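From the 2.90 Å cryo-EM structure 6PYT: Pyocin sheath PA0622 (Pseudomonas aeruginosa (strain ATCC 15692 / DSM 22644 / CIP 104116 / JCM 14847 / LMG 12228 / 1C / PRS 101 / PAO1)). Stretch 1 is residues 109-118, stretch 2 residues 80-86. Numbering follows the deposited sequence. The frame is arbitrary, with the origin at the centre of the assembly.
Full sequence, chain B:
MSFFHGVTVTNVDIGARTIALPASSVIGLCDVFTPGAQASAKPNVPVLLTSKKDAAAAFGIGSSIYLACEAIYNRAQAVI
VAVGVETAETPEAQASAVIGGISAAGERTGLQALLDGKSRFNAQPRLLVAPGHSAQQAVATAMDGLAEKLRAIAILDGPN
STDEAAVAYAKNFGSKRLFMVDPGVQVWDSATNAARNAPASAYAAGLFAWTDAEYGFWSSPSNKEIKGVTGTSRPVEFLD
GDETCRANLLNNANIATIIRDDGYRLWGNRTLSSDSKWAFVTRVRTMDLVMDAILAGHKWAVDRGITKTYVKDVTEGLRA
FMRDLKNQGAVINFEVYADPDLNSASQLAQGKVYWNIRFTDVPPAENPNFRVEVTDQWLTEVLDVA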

# COMPACT_ATOMS: atom_id res chain seq x y z
N THR B 109 39.67 -25.75 -64.59
CA THR B 109 38.68 -25.01 -65.36
C THR B 109 37.30 -25.61 -65.15
O THR B 109 37.15 -26.79 -64.86
CB THR B 109 39.00 -25.02 -66.85
OG1 THR B 109 38.97 -26.37 -67.33
CG2 THR B 109 40.38 -24.44 -67.11
N GLY B 110 36.28 -24.77 -65.32
CA GLY B 110 34.91 -25.25 -65.30
C GLY B 110 34.35 -25.51 -63.92
O GLY B 110 34.52 -24.70 -63.01
N LEU B 111 33.68 -26.65 -63.76
CA LEU B 111 33.23 -27.07 -62.44
C LEU B 111 34.40 -27.41 -61.54
O LEU B 111 34.31 -27.24 -60.32
CB LEU B 111 32.30 -28.27 -62.55
CG LEU B 111 30.90 -28.05 -63.10
CD1 LEU B 111 30.22 -29.38 -63.30
CD2 LEU B 111 30.11 -27.20 -62.14
N GLN B 112 35.52 -27.86 -62.12
CA GLN B 112 36.68 -28.29 -61.36
C GLN B 112 37.35 -27.15 -60.61
O GLN B 112 38.09 -27.40 -59.66
CB GLN B 112 37.68 -28.95 -62.30
CG GLN B 112 37.11 -30.12 -63.04
CD GLN B 112 36.74 -31.25 -62.13
OE1 GLN B 112 37.44 -31.53 -61.15
NE2 GLN B 112 35.63 -31.90 -62.42
N ALA B 113 37.11 -25.91 -61.02
CA ALA B 113 37.59 -24.75 -60.29
C ALA B 113 36.83 -24.51 -59.00
O ALA B 113 37.29 -23.71 -58.18
CB ALA B 113 37.51 -23.50 -61.16
N LEU B 114 35.69 -25.16 -58.79
CA LEU B 114 34.99 -25.02 -57.52
C LEU B 114 35.68 -25.80 -56.40
O LEU B 114 35.42 -25.52 -55.23
CB LEU B 114 33.55 -25.48 -57.65
CG LEU B 114 32.68 -24.58 -58.52
CD1 LEU B 114 31.33 -25.22 -58.73
CD2 LEU B 114 32.52 -23.25 -57.84
N LEU B 115 36.55 -26.75 -56.74
CA LEU B 115 37.40 -27.38 -55.75
C LEU B 115 38.46 -26.42 -55.22
O LEU B 115 39.06 -26.69 -54.17
CB LEU B 115 38.07 -28.61 -56.35
CG LEU B 115 37.08 -29.69 -56.74
CD1 LEU B 115 37.78 -30.79 -57.49
CD2 LEU B 115 36.41 -30.22 -55.49
N ASP B 116 38.71 -25.33 -55.93
CA ASP B 116 39.59 -24.27 -55.50
C ASP B 116 38.86 -23.20 -54.70
O ASP B 116 39.43 -22.14 -54.46
CB ASP B 116 40.25 -23.62 -56.71
N GLY B 117 37.61 -23.46 -54.31
CA GLY B 117 36.83 -22.43 -53.62
C GLY B 117 37.36 -22.14 -52.23
O GLY B 117 37.49 -20.99 -51.83
N LYS B 118 37.65 -23.19 -51.47
CA LYS B 118 38.49 -23.04 -50.30
C LYS B 118 39.93 -22.91 -50.77
O LYS B 118 40.27 -23.35 -51.87
CB LYS B 118 38.30 -24.24 -49.37
CG LYS B 118 38.83 -24.07 -47.97
CD LYS B 118 38.43 -25.25 -47.11
CE LYS B 118 38.90 -25.09 -45.68
NZ LYS B 118 38.51 -26.26 -44.85
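Stretch 2, residues 80-86: IVAVGVE

Stretch 2 is mostly extended, continuing a strand that begins earlier in the chain; the backbone bends at Gly84. It lies alongside a much more compact segment. Stretch 1 enters through Thr109 and Gly110, makes a type II' turn from Thr109 to Gln112, and continues through residues 111 to 115 with helical phi and psi values but without the regular bonding of an alpha helix. The bonds that do form join each amide to the carbonyl three residues earlier: Leu114 N to Leu111 O at 2.9 Å, Asp116 N to Ala113 O at 3.1 Å and Gly117 N to Leu114 O at 3.1 Å, with weak bonds of the same spacing from Gln112 N, Ala113 N and Leu115 N. The two segments run in opposite senses, for the CA atoms of Gly110 and Val85 approach to 5.9 Å at one end and those of Gly117 and Val81 to 6.2 Å at the other.

No hydrogen bond crosses the interface, so the strand does not extend a sheet onto stretch 1. It meets it mainly through its valine side chains. In an extended chain successive side chains alternate in direction, and here Val81, Val83 and Val85 all point toward stretch 1 while Ala82 points away. All three valines have chi1 near t. Branching at CB suits valine to such a place: it favours extended backbone and gives a short, broad apolar surface close to the main chain.

The apolar contacts between side chains centre on Val83 and Leu114. Ala113 points toward the strand, and its CB lies 3.9 Å from Val83 CG2; a methyl group is enough to make contact here. Leu114 starts sideways, but with chi1 m and chi2 t its end comes nearer, so that CD2 lies 3.8 Å from Val81 CG1 and 3.8 Å from Val83 CG2. The longer side chain of leucine thus reaches two valines on the same face of the strand. Leu111 and Gln112, between Gly110 and Ala113, point away and take no part in this contact.

The remaining contacts pair side chain with backbone. Leu114 CD2 comes within 3.3 Å of Val81 O, a close packing contact between a methyl and a carbonyl oxygen. Val83 CG1 lies 3.4 Å from Gly110 O, and Val85 CG2 packs 3.7 Å from Gly110 CA. The phi of Gly110 is +78°, a value that by itself favours glycine and fits the second position of a type II' turn. A CB there would point away from the strand and would still lie 4.4 Å from Val85 CG2, so the strand does not demand glycine.

Gly117 is different. Its CA lies 4.1 Å from Val81 CG1, and a CB would point toward the strand. That CB would be crowded by Leu114 O at 3.2 Å within its own stretch and would also lie 3.5 Å from Val81 CG1, so glycine suits both its turn and the strand beside it. Together the contacts bury 288 Å² counted over both sides, a modest, largely apolar interface.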

# COMPACT_ATOMS: atom_id res chain seq x y z
N ILE B 80 28.65 -16.97 -52.69
CA ILE B 80 28.65 -17.72 -53.94
C ILE B 80 30.05 -17.70 -54.52
O ILE B 80 30.56 -16.64 -54.89
CB ILE B 80 27.64 -17.16 -54.94
CG1 ILE B 80 26.23 -17.23 -54.39
CG2 ILE B 80 27.71 -17.93 -56.23
CD1 ILE B 80 25.24 -16.42 -55.17
N VAL B 81 30.68 -18.87 -54.59
CA VAL B 81 31.89 -19.06 -55.39
C VAL B 81 31.43 -19.37 -56.80
O VAL B 81 30.91 -20.45 -57.07
CB VAL B 81 32.76 -20.18 -54.81
CG1 VAL B 81 33.93 -20.46 -55.72
CG2 VAL B 81 33.25 -19.79 -53.44
N ALA B 82 31.59 -18.42 -57.71
CA ALA B 82 31.07 -18.52 -59.06
C ALA B 82 32.21 -18.59 -60.07
O ALA B 82 33.18 -17.85 -59.96
CB ALA B 82 30.16 -17.33 -59.37
N VAL B 83 32.07 -19.49 -61.04
CA VAL B 83 33.07 -19.71 -62.08
C VAL B 83 32.41 -19.41 -63.42
O VAL B 83 31.56 -20.19 -63.88
CB VAL B 83 33.63 -21.13 -62.05
CG1 VAL B 83 34.65 -21.33 -63.15
CG2 VAL B 83 34.23 -21.44 -60.69
N GLY B 84 32.81 -18.32 -64.06
CA GLY B 84 32.23 -17.89 -65.31
C GLY B 84 32.77 -18.55 -66.56
O GLY B 84 33.61 -17.97 -67.24
N VAL B 85 32.33 -19.77 -66.86
CA VAL B 85 32.76 -20.46 -68.07
C VAL B 85 32.32 -19.69 -69.31
O VAL B 85 31.15 -19.33 -69.44
CB VAL B 85 32.20 -21.89 -68.08
CG1 VAL B 85 32.43 -22.54 -69.42
CG2 VAL B 85 32.86 -22.70 -67.01
N GLU B 86 33.27 -19.40 -70.20
CA GLU B 86 32.97 -18.70 -71.44
C GLU B 86 32.08 -19.55 -72.35
O GLU B 86 32.07 -20.78 -72.28
CB GLU B 86 34.26 -18.33 -72.17